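Local structure of serine acetyltransferase 1, putative (Entamoeba histolytica, 7BW9) at residues 78-83 / 147-152; 137-142 / 153-158. The protein probably catalyses the acetylation of serine in cysteine biosynthesis, as a member of the hexapeptide-repeat transferase family with a left-handed beta-helical domain. All blocks are in the same frame, centred on the assembly; numbering follows the deposited sequence.

Interaction 1 (78-83 / 147-152)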
ATOM      1  N   ALA A  78      12.287 -24.609   5.072  1.00 39.10           N
ATOM      2  CA  ALA A  78      10.956 -24.829   5.624  1.00 34.69           C
ATOM      3  C   ALA A  78       9.976 -25.235   4.537  1.00 37.88           C
ATOM      4  O   ALA A  78       9.161 -26.144   4.734  1.00 34.79           O
ATOM      5  CB  ALA A  78      10.477 -23.575   6.357  1.00 33.69           C
ATOM      6  N   TYR A  79      10.054 -24.595   3.369  1.00 36.31           N
ATOM      7  CA  TYR A  79       9.165 -24.962   2.273  1.00 28.14           C
ATOM      8  C   TYR A  79       9.626 -26.222   1.541  1.00 32.96           C
ATOM      9  O   TYR A  79       8.794 -26.923   0.950  1.00 36.28           O
ATOM     10  CB  TYR A  79       9.057 -23.815   1.270  1.00 27.22           C
ATOM     11  CG  TYR A  79       8.197 -22.634   1.683  1.00 32.15           C
ATOM     12  CD1 TYR A  79       6.808 -22.677   1.568  1.00 31.40           C
ATOM     13  CD2 TYR A  79       8.781 -21.454   2.130  1.00 30.87           C
ATOM     14  CE1 TYR A  79       6.030 -21.585   1.915  1.00 30.32           C
ATOM     15  CE2 TYR A  79       8.011 -20.360   2.477  1.00 31.28           C
ATOM     16  CZ  TYR A  79       6.638 -20.430   2.372  1.00 34.05           C
ATOM     17  OH  TYR A  79       5.881 -19.330   2.725  1.00 38.04           O
ATOM     18  N   TYR A  80      10.933 -26.511   1.550  1.00 27.80           N
ATOM     19  CA  TYR A  80      11.529 -27.579   0.748  1.00 29.21           C
ATOM     20  C   TYR A  80      12.504 -28.419   1.561  1.00 32.39           C
ATOM     21  O   TYR A  80      12.091 -29.215   2.407  1.00 40.94           O
ATOM     22  CB  TYR A  80      12.272 -27.007  -0.464  1.00 32.54           C
ATOM     23  CG  TYR A  80      11.419 -26.229  -1.427  1.00 29.84           C
ATOM     24  CD1 TYR A  80      10.706 -26.869  -2.434  1.00 35.96           C
ATOM     25  CD2 TYR A  80      11.344 -24.841  -1.349  1.00 34.46           C
ATOM     26  CE1 TYR A  80       9.922 -26.147  -3.329  1.00 34.05           C
ATOM     27  CE2 TYR A  80      10.563 -24.107  -2.237  1.00 32.54           C
ATOM     28  CZ  TYR A  80       9.853 -24.764  -3.221  1.00 34.90           C
ATOM     29  OH  TYR A  80       9.093 -24.029  -4.101  1.00 27.94           O
ATOM     30  N   ASN A  81      13.803 -28.240   1.314  1.00 34.19           N
ATOM     31  CA  ASN A  81      14.835 -29.009   1.996  1.00 35.51           C
ATOM     32  C   ASN A  81      16.157 -28.257   1.910  1.00 40.17           C
ATOM     33  O   ASN A  81      16.290 -27.270   1.182  1.00 34.73           O
ATOM     34  CB  ASN A  81      14.977 -30.410   1.394  1.00 39.17           C
ATOM     35  CG  ASN A  81      15.405 -30.374  -0.057  1.00 44.83           C
ATOM     36  OD1 ASN A  81      16.543 -30.021  -0.379  1.00 46.78           O
ATOM     37  ND2 ASN A  81      14.492 -30.733  -0.945  1.00 46.30           N
ATOM     38  N   GLN A  82      17.150 -28.766   2.642  1.00 34.55           N
ATOM     39  CA  GLN A  82      18.435 -28.080   2.723  1.00 39.43           C
ATOM     40  C   GLN A  82      19.179 -28.086   1.391  1.00 36.43           C
ATOM     41  O   GLN A  82      19.902 -27.128   1.088  1.00 33.00           O
ATOM     42  CB  GLN A  82      19.314 -28.706   3.811  1.00 40.01           C
ATOM     43  CG  GLN A  82      20.642 -27.975   3.994  1.00 47.62           C
ATOM     44  CD  GLN A  82      21.055 -27.798   5.447  1.00 70.15           C
ATOM     45  OE1 GLN A  82      20.242 -27.925   6.368  1.00 72.44           O
ATOM     46  NE2 GLN A  82      22.335 -27.489   5.657  1.00 74.12           N
ATOM     47  N   GLN A  83      19.037 -29.145   0.587  1.00 38.32           N
ATOM     48  CA  GLN A  83      19.783 -29.191  -0.670  1.00 43.25           C
ATOM     49  C   GLN A  83      19.378 -28.040  -1.585  1.00 35.37           C
ATOM     50  O   GLN A  83      20.233 -27.280  -2.059  1.00 33.80           O
ATOM     51  CB  GLN A  83      19.592 -30.537  -1.385  1.00 43.64           C
ATOM     52  CG  GLN A  83      20.421 -30.620  -2.680  1.00 53.74           C
ATOM     53  CD  GLN A  83      20.397 -31.985  -3.368  1.00 67.08           C
ATOM     54  OE1 GLN A  83      19.652 -32.193  -4.328  1.00 70.05           O
ATOM     55  NE2 GLN A  83      21.243 -32.903  -2.905  1.00 61.45           N
ATOM     56  N   ASP A 147      13.273 -22.308  -6.121  1.00 27.12           N
ATOM     57  CA  ASP A 147      12.475 -21.998  -4.934  1.00 31.50           C
ATOM     58  C   ASP A 147      11.349 -21.059  -5.340  1.00 27.09           C
ATOM     59  O   ASP A 147      11.534 -19.841  -5.409  1.00 29.19           O
ATOM     60  CB  ASP A 147      13.328 -21.374  -3.835  1.00 28.68           C
ATOM     61  CG  ASP A 147      12.504 -20.505  -2.892  1.00 37.71           C
ATOM     62  OD1 ASP A 147      11.365 -20.910  -2.547  1.00 39.38           O
ATOM     63  OD2 ASP A 147      12.965 -19.393  -2.542  1.00 39.15           O
ATOM     64  N   ILE A 148      10.171 -21.611  -5.608  1.00 29.87           N
ATOM     65  CA  ILE A 148       9.077 -20.739  -6.008  1.00 31.45           C
ATOM     66  C   ILE A 148       8.285 -20.232  -4.809  1.00 30.11           C
ATOM     67  O   ILE A 148       7.640 -19.183  -4.910  1.00 32.68           O
ATOM     68  CB  ILE A 148       8.155 -21.426  -7.030  1.00 34.19           C
ATOM     69  CG1 ILE A 148       7.402 -22.596  -6.390  1.00 37.79           C
ATOM     70  CG2 ILE A 148       8.964 -21.874  -8.240  1.00 29.92           C
ATOM     71  CD1 ILE A 148       6.494 -23.319  -7.344  1.00 42.03           C
ATOM     72  N   GLU A 149       8.362 -20.912  -3.663  1.00 27.13           N
ATOM     73  CA  GLU A 149       7.538 -20.540  -2.521  1.00 25.93           C
ATOM     74  C   GLU A 149       8.143 -19.375  -1.744  1.00 25.29           C
ATOM     75  O   GLU A 149       7.464 -18.371  -1.494  1.00 22.84           O
ATOM     76  CB  GLU A 149       7.340 -21.740  -1.600  1.00 30.18           C
ATOM     77  CG  GLU A 149       6.816 -23.002  -2.269  1.00 35.17           C
ATOM     78  CD  GLU A 149       5.305 -23.176  -2.166  1.00 39.59           C
ATOM     79  OE1 GLU A 149       4.684 -22.586  -1.254  1.00 41.37           O
ATOM     80  OE2 GLU A 149       4.739 -23.919  -3.000  1.00 49.06           O
ATOM     81  N   TYR A 150       9.410 -19.488  -1.330  1.00 20.85           N
ATOM     82  CA  TYR A 150       9.964 -18.426  -0.497  1.00 23.65           C
ATOM     83  C   TYR A 150      10.216 -17.159  -1.308  1.00 17.73           C
ATOM     84  O   TYR A 150      10.024 -16.054  -0.798  1.00 20.65           O
ATOM     85  CB  TYR A 150      11.247 -18.862   0.216  1.00 21.22           C
ATOM     86  CG  TYR A 150      11.951 -17.651   0.792  1.00 15.40           C
ATOM     87  CD1 TYR A 150      11.430 -16.977   1.892  1.00 21.21           C
ATOM     88  CD2 TYR A 150      13.064 -17.117   0.170  1.00 19.14           C
ATOM     89  CE1 TYR A 150      12.047 -15.845   2.391  1.00 20.43           C
ATOM     90  CE2 TYR A 150      13.682 -15.992   0.652  1.00 17.09           C
ATOM     91  CZ  TYR A 150      13.179 -15.357   1.755  1.00 21.00           C
ATOM     92  OH  TYR A 150      13.827 -14.234   2.209  1.00 26.06           O
ATOM     93  N   SER A 151      10.648 -17.292  -2.569  1.00 17.85           N
ATOM     94  CA  SER A 151      10.824 -16.102  -3.401  1.00 21.75           C
ATOM     95  C   SER A 151       9.516 -15.312  -3.543  1.00 16.18           C
ATOM     96  O   SER A 151       9.546 -14.081  -3.646  1.00 13.91           O
ATOM     97  CB  SER A 151      11.382 -16.493  -4.770  1.00 14.58           C
ATOM     98  OG  SER A 151      10.476 -17.305  -5.491  1.00 19.79           O
ATOM     99  N   ARG A 152       8.370 -16.000  -3.512  1.00 18.32           N
ATOM    100  CA  ARG A 152       7.080 -15.317  -3.585  1.00 16.36           C
ATOM    101  C   ARG A 152       6.748 -14.633  -2.270  1.00 16.98           C
ATOM    102  O   ARG A 152       6.322 -13.469  -2.252  1.00 17.83           O
ATOM    103  CB  ARG A 152       5.974 -16.304  -3.965  1.00 21.40           C
ATOM    104  CG  ARG A 152       4.575 -15.680  -4.005  1.00 21.18           C
ATOM    105  CD  ARG A 152       4.425 -14.724  -5.195  1.00 23.60           C
ATOM    106  NE  ARG A 152       3.178 -13.959  -5.168  1.00 27.81           N
ATOM    107  CZ  ARG A 152       2.031 -14.365  -5.710  1.00 23.50           C
ATOM    108  NH1 ARG A 152       1.957 -15.544  -6.315  1.00 23.05           N
ATOM    109  NH2 ARG A 152       0.951 -13.604  -5.632  1.00 21.19           N
TER

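Interaction 2 (137-142 / 153-158)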
ATOM      1  N   ARG A 137      15.446  -8.469  -7.690  1.00 12.58           N
ATOM      2  CA  ARG A 137      16.627  -9.072  -8.296  1.00 18.90           C
ATOM      3  C   ARG A 137      17.206 -10.178  -7.416  1.00 23.22           C
ATOM      4  O   ARG A 137      17.744 -11.163  -7.937  1.00 18.59           O
ATOM      5  CB  ARG A 137      17.649  -7.974  -8.600  1.00 19.17           C
ATOM      6  CG  ARG A 137      17.064  -6.943  -9.587  1.00 18.95           C
ATOM      7  CD  ARG A 137      18.124  -6.193 -10.343  1.00 18.71           C
ATOM      8  NE  ARG A 137      17.601  -5.110 -11.179  1.00 20.55           N
ATOM      9  CZ  ARG A 137      17.087  -5.280 -12.402  1.00 22.19           C
ATOM     10  NH1 ARG A 137      16.998  -6.494 -12.929  1.00 18.57           N
ATOM     11  NH2 ARG A 137      16.670  -4.229 -13.099  1.00 15.58           N
ATOM     12  N   VAL A 138      17.072 -10.061  -6.090  1.00 16.44           N
ATOM     13  CA  VAL A 138      17.431 -11.172  -5.216  1.00 17.92           C
ATOM     14  C   VAL A 138      16.457 -12.324  -5.404  1.00 18.57           C
ATOM     15  O   VAL A 138      16.862 -13.464  -5.665  1.00 16.91           O
ATOM     16  CB  VAL A 138      17.468 -10.718  -3.745  1.00 18.62           C
ATOM     17  CG1 VAL A 138      17.452 -11.926  -2.836  1.00 15.00           C
ATOM     18  CG2 VAL A 138      18.678  -9.831  -3.497  1.00 13.77           C
ATOM     19  N   ALA A 139      15.158 -12.035  -5.276  1.00 13.51           N
ATOM     20  CA  ALA A 139      14.138 -13.081  -5.328  1.00 14.13           C
ATOM     21  C   ALA A 139      14.195 -13.848  -6.636  1.00 14.26           C
ATOM     22  O   ALA A 139      13.945 -15.057  -6.663  1.00 17.00           O
ATOM     23  CB  ALA A 139      12.742 -12.470  -5.162  1.00 11.86           C
ATOM     24  N   HIS A 140      14.477 -13.146  -7.736  1.00 14.11           N
ATOM     25  CA  HIS A 140      14.434 -13.773  -9.057  1.00 16.69           C
ATOM     26  C   HIS A 140      15.504 -14.852  -9.201  1.00 18.28           C
ATOM     27  O   HIS A 140      15.282 -15.873  -9.863  1.00 19.08           O
ATOM     28  CB  HIS A 140      14.585 -12.706 -10.138  1.00 10.81           C
ATOM     29  CG  HIS A 140      14.541 -13.241 -11.537  1.00 16.24           C
ATOM     30  ND1 HIS A 140      13.443 -13.890 -12.054  1.00 20.18           N
ATOM     31  CD2 HIS A 140      15.464 -13.208 -12.532  1.00 13.07           C
ATOM     32  CE1 HIS A 140      13.692 -14.240 -13.305  1.00 20.87           C
ATOM     33  NE2 HIS A 140      14.913 -13.843 -13.615  1.00 17.57           N
ATOM     34  N   ILE A 141      16.670 -14.650  -8.587  1.00 18.48           N
ATOM     35  CA  ILE A 141      17.693 -15.693  -8.618  1.00 21.98           C
ATOM     36  C   ILE A 141      17.241 -16.899  -7.813  1.00 22.26           C
ATOM     37  O   ILE A 141      17.477 -18.047  -8.200  1.00 19.06           O
ATOM     38  CB  ILE A 141      19.035 -15.140  -8.115  1.00 21.19           C
ATOM     39  CG1 ILE A 141      19.557 -14.121  -9.126  1.00 19.36           C
ATOM     40  CG2 ILE A 141      20.060 -16.283  -7.915  1.00 20.92           C
ATOM     41  CD1 ILE A 141      20.597 -13.275  -8.601  1.00 25.17           C
ATOM     42  N   LEU A 142      16.561 -16.659  -6.694  1.00 22.95           N
ATOM     43  CA  LEU A 142      16.031 -17.769  -5.918  1.00 22.01           C
ATOM     44  C   LEU A 142      15.015 -18.547  -6.740  1.00 24.67           C
ATOM     45  O   LEU A 142      15.082 -19.780  -6.832  1.00 19.92           O
ATOM     46  CB  LEU A 142      15.417 -17.244  -4.622  1.00 18.53           C
ATOM     47  CG  LEU A 142      16.385 -16.415  -3.774  1.00 20.74           C
ATOM     48  CD1 LEU A 142      15.680 -15.848  -2.548  1.00 14.23           C
ATOM     49  CD2 LEU A 142      17.591 -17.274  -3.370  1.00 17.44           C
ATOM     50  N   GLU A 153       6.915 -15.355  -1.155  1.00 19.63           N
ATOM     51  CA  GLU A 153       6.779 -14.759   0.168  1.00 20.24           C
ATOM     52  C   GLU A 153       7.642 -13.506   0.292  1.00 20.03           C
ATOM     53  O   GLU A 153       7.187 -12.458   0.768  1.00 13.96           O
ATOM     54  CB  GLU A 153       7.162 -15.790   1.234  1.00 21.75           C
ATOM     55  CG  GLU A 153       6.845 -15.384   2.665  1.00 30.92           C
ATOM     56  CD  GLU A 153       7.441 -16.353   3.691  1.00 39.29           C
ATOM     57  OE1 GLU A 153       6.792 -17.378   3.997  1.00 37.94           O
ATOM     58  OE2 GLU A 153       8.569 -16.100   4.171  1.00 49.67           O
ATOM     59  N   LEU A 154       8.896 -13.599  -0.146  1.00 15.52           N
ATOM     60  CA  LEU A 154       9.781 -12.437  -0.136  1.00 15.55           C
ATOM     61  C   LEU A 154       9.190 -11.279  -0.935  1.00 13.52           C
ATOM     62  O   LEU A 154       9.126 -10.141  -0.451  1.00 13.16           O
ATOM     63  CB  LEU A 154      11.147 -12.837  -0.684  1.00 14.43           C
ATOM     64  CG  LEU A 154      12.200 -11.752  -0.769  1.00 17.62           C
ATOM     65  CD1 LEU A 154      12.421 -11.137   0.616  1.00 17.77           C
ATOM     66  CD2 LEU A 154      13.494 -12.389  -1.317  1.00 14.52           C
ATOM     67  N   MET A 155       8.726 -11.551  -2.159  1.00 13.93           N
ATOM     68  CA  MET A 155       8.113 -10.479  -2.937  1.00 14.40           C
ATOM     69  C   MET A 155       6.847  -9.938  -2.274  1.00 14.45           C
ATOM     70  O   MET A 155       6.565  -8.735  -2.383  1.00 11.97           O
ATOM     71  CB  MET A 155       7.802 -10.951  -4.358  1.00 15.17           C
ATOM     72  CG  MET A 155       9.044 -11.130  -5.236  1.00 17.07           C
ATOM     73  SD  MET A 155      10.274  -9.835  -5.046  1.00 15.69           S
ATOM     74  CE  MET A 155       9.455  -8.386  -5.694  1.00 14.80           C
ATOM     75  N   GLU A 156       6.066 -10.790  -1.591  1.00 13.78           N
ATOM     76  CA  GLU A 156       4.867 -10.269  -0.931  1.00 18.92           C
ATOM     77  C   GLU A 156       5.227  -9.384   0.258  1.00 23.33           C
ATOM     78  O   GLU A 156       4.495  -8.434   0.563  1.00 17.70           O
ATOM     79  CB  GLU A 156       3.937 -11.402  -0.486  1.00 18.28           C
ATOM     80  CG  GLU A 156       3.208 -12.111  -1.650  1.00 25.12           C
ATOM     81  CD  GLU A 156       2.401 -11.168  -2.552  1.00 29.06           C
ATOM     82  OE1 GLU A 156       1.887 -10.135  -2.056  1.00 28.64           O
ATOM     83  OE2 GLU A 156       2.254 -11.479  -3.758  1.00 28.84           O
ATOM     84  N   ASN A 157       6.353  -9.659   0.924  1.00 16.84           N
ATOM     85  CA  ASN A 157       6.816  -8.764   1.988  1.00 20.02           C
ATOM     86  C   ASN A 157       7.042  -7.352   1.458  1.00 18.00           C
ATOM     87  O   ASN A 157       6.594  -6.370   2.061  1.00 16.59           O
ATOM     88  CB  ASN A 157       8.116  -9.287   2.615  1.00 18.16           C
ATOM     89  CG  ASN A 157       7.893 -10.461   3.546  1.00 25.78           C
ATOM     90  OD1 ASN A 157       6.774 -10.724   3.979  1.00 33.01           O
ATOM     91  ND2 ASN A 157       8.973 -11.169   3.869  1.00 32.29           N
ATOM     92  N   ILE A 158       7.766  -7.228   0.342  1.00 13.97           N
ATOM     93  CA  ILE A 158       8.081  -5.900  -0.185  1.00 14.06           C
ATOM     94  C   ILE A 158       6.825  -5.267  -0.800  1.00 19.78           C
ATOM     95  O   ILE A 158       6.649  -4.042  -0.742  1.00 21.59           O
ATOM     96  CB  ILE A 158       9.275  -5.981  -1.170  1.00 15.54           C
ATOM     97  CG1 ILE A 158       9.846  -4.592  -1.476  1.00 16.39           C
ATOM     98  CG2 ILE A 158       8.905  -6.680  -2.490  1.00 12.40           C
ATOM     99  CD1 ILE A 158      10.227  -3.809  -0.260  1.00 17.00           C
TER

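Interaction 1 (78-83 / 147-152)
Y79 and Y80, where helix 58-79 gives out, meet the first turn of helix 148-162 in the helical part of a serine acetyltransferase whose other part is a left-handed beta-helix. Y79 comes first. CB of E149 sits over one face of the Y79 ring, 3.6 Å from the centroid, in a CH-pi contact displaced toward the CD1 rim. On the CD2 side the ring packs against CB of Y150. A chi1 of -53° sets CG of E149 beside its backbone N, where CG lies 3.1 Å from Y80 OH. The E149 chain then bends at chi2, and its OE1 lies 3.5 Å from Y79 CD1, the ring and carboxylate planes 34° apart. OE2 of E149 is hydrogen-bonded to OG of S119 of the second subunit, while Y79 OH reaches E153 of its own chain and R125 of the second subunit.

Y80, already outside helical geometry, directs its phenol at the helix start. Y80 OH accepts from two successive backbone amides, I148 N at 3.0 Å and E149 N at 3.2 Å, both bonds clearly bent. One phenol oxygen thus takes both amides, which lie in the first turn, where no preceding helical carbonyl is available to them. D147 is the N-cap: its OD1 takes Y150 N through the syn lone pair at 2.7 Å. That same D147 OD1 lies near the plane of the Y80 ring at its edge, 3.3 Å from CE2.

Interaction 2 (137-142 / 153-158)
A chi1 of 179° puts CG of L154 anti to the backbone N, and the turn at chi2 then sets the methyls, of which CD2 lies against A139; M155, next in the chain, has CG beside the backbone N (chi1 -72°) and bends at chi2, which sets SD against the same alanine, and at chi3. This is an antiparallel helix pair, helix 128-144 against helix 148-162 in a helical hairpin, with the two short segments running at 164° to each other and their axes approaching to 9.9 Å.

A139 and L154 share most of the packing. CB of A139 points at the facing helix and is met there by two side chains, CD2 of L154 at 3.9 Å and SD of M155 at 3.6 Å. The backbones are nearest at the same place, with the CA atoms of A139 and L154 6.8 Å apart. From A139, the CD2 methyl of L154 extends to V138 CG1 and L142 CD1, each 4.3 Å away, so that a single methyl touches three residues of the other helix. All the cross-helix contacts are apolar, and all five touching residues are buried. Neighbouring parts of the fold close in around them: I41 of helix 36-45 packs on V138, E37 of that helix lies against L154, and P168 touches M155. Beside its sulfur, M155 also brings CG to 3.9 Å from A139 CB.

Overall arrangement
Helix 148-162 is common to both contacts: interaction 1 uses its N-terminal turn and interaction 2 the turns that follow. Both are buried and both lie close to the second subunit, but interaction 2 sits nearer the centre of the chain, about 9 Å against 21 Å between centres. Their chemistry differs accordingly. Interaction 1, at helix ends, joins aromatic packing to polar bonds with backbone amides; interaction 2, between the flanks of paired helices, is made of aliphatic groups and a thioether. The two are stitched together by Y79 OH to E153 OE1 (2.5 Å) and D147 N to L142 O (3.2 Å), both probable hydrogen bonds, and by Y150 packing on L142.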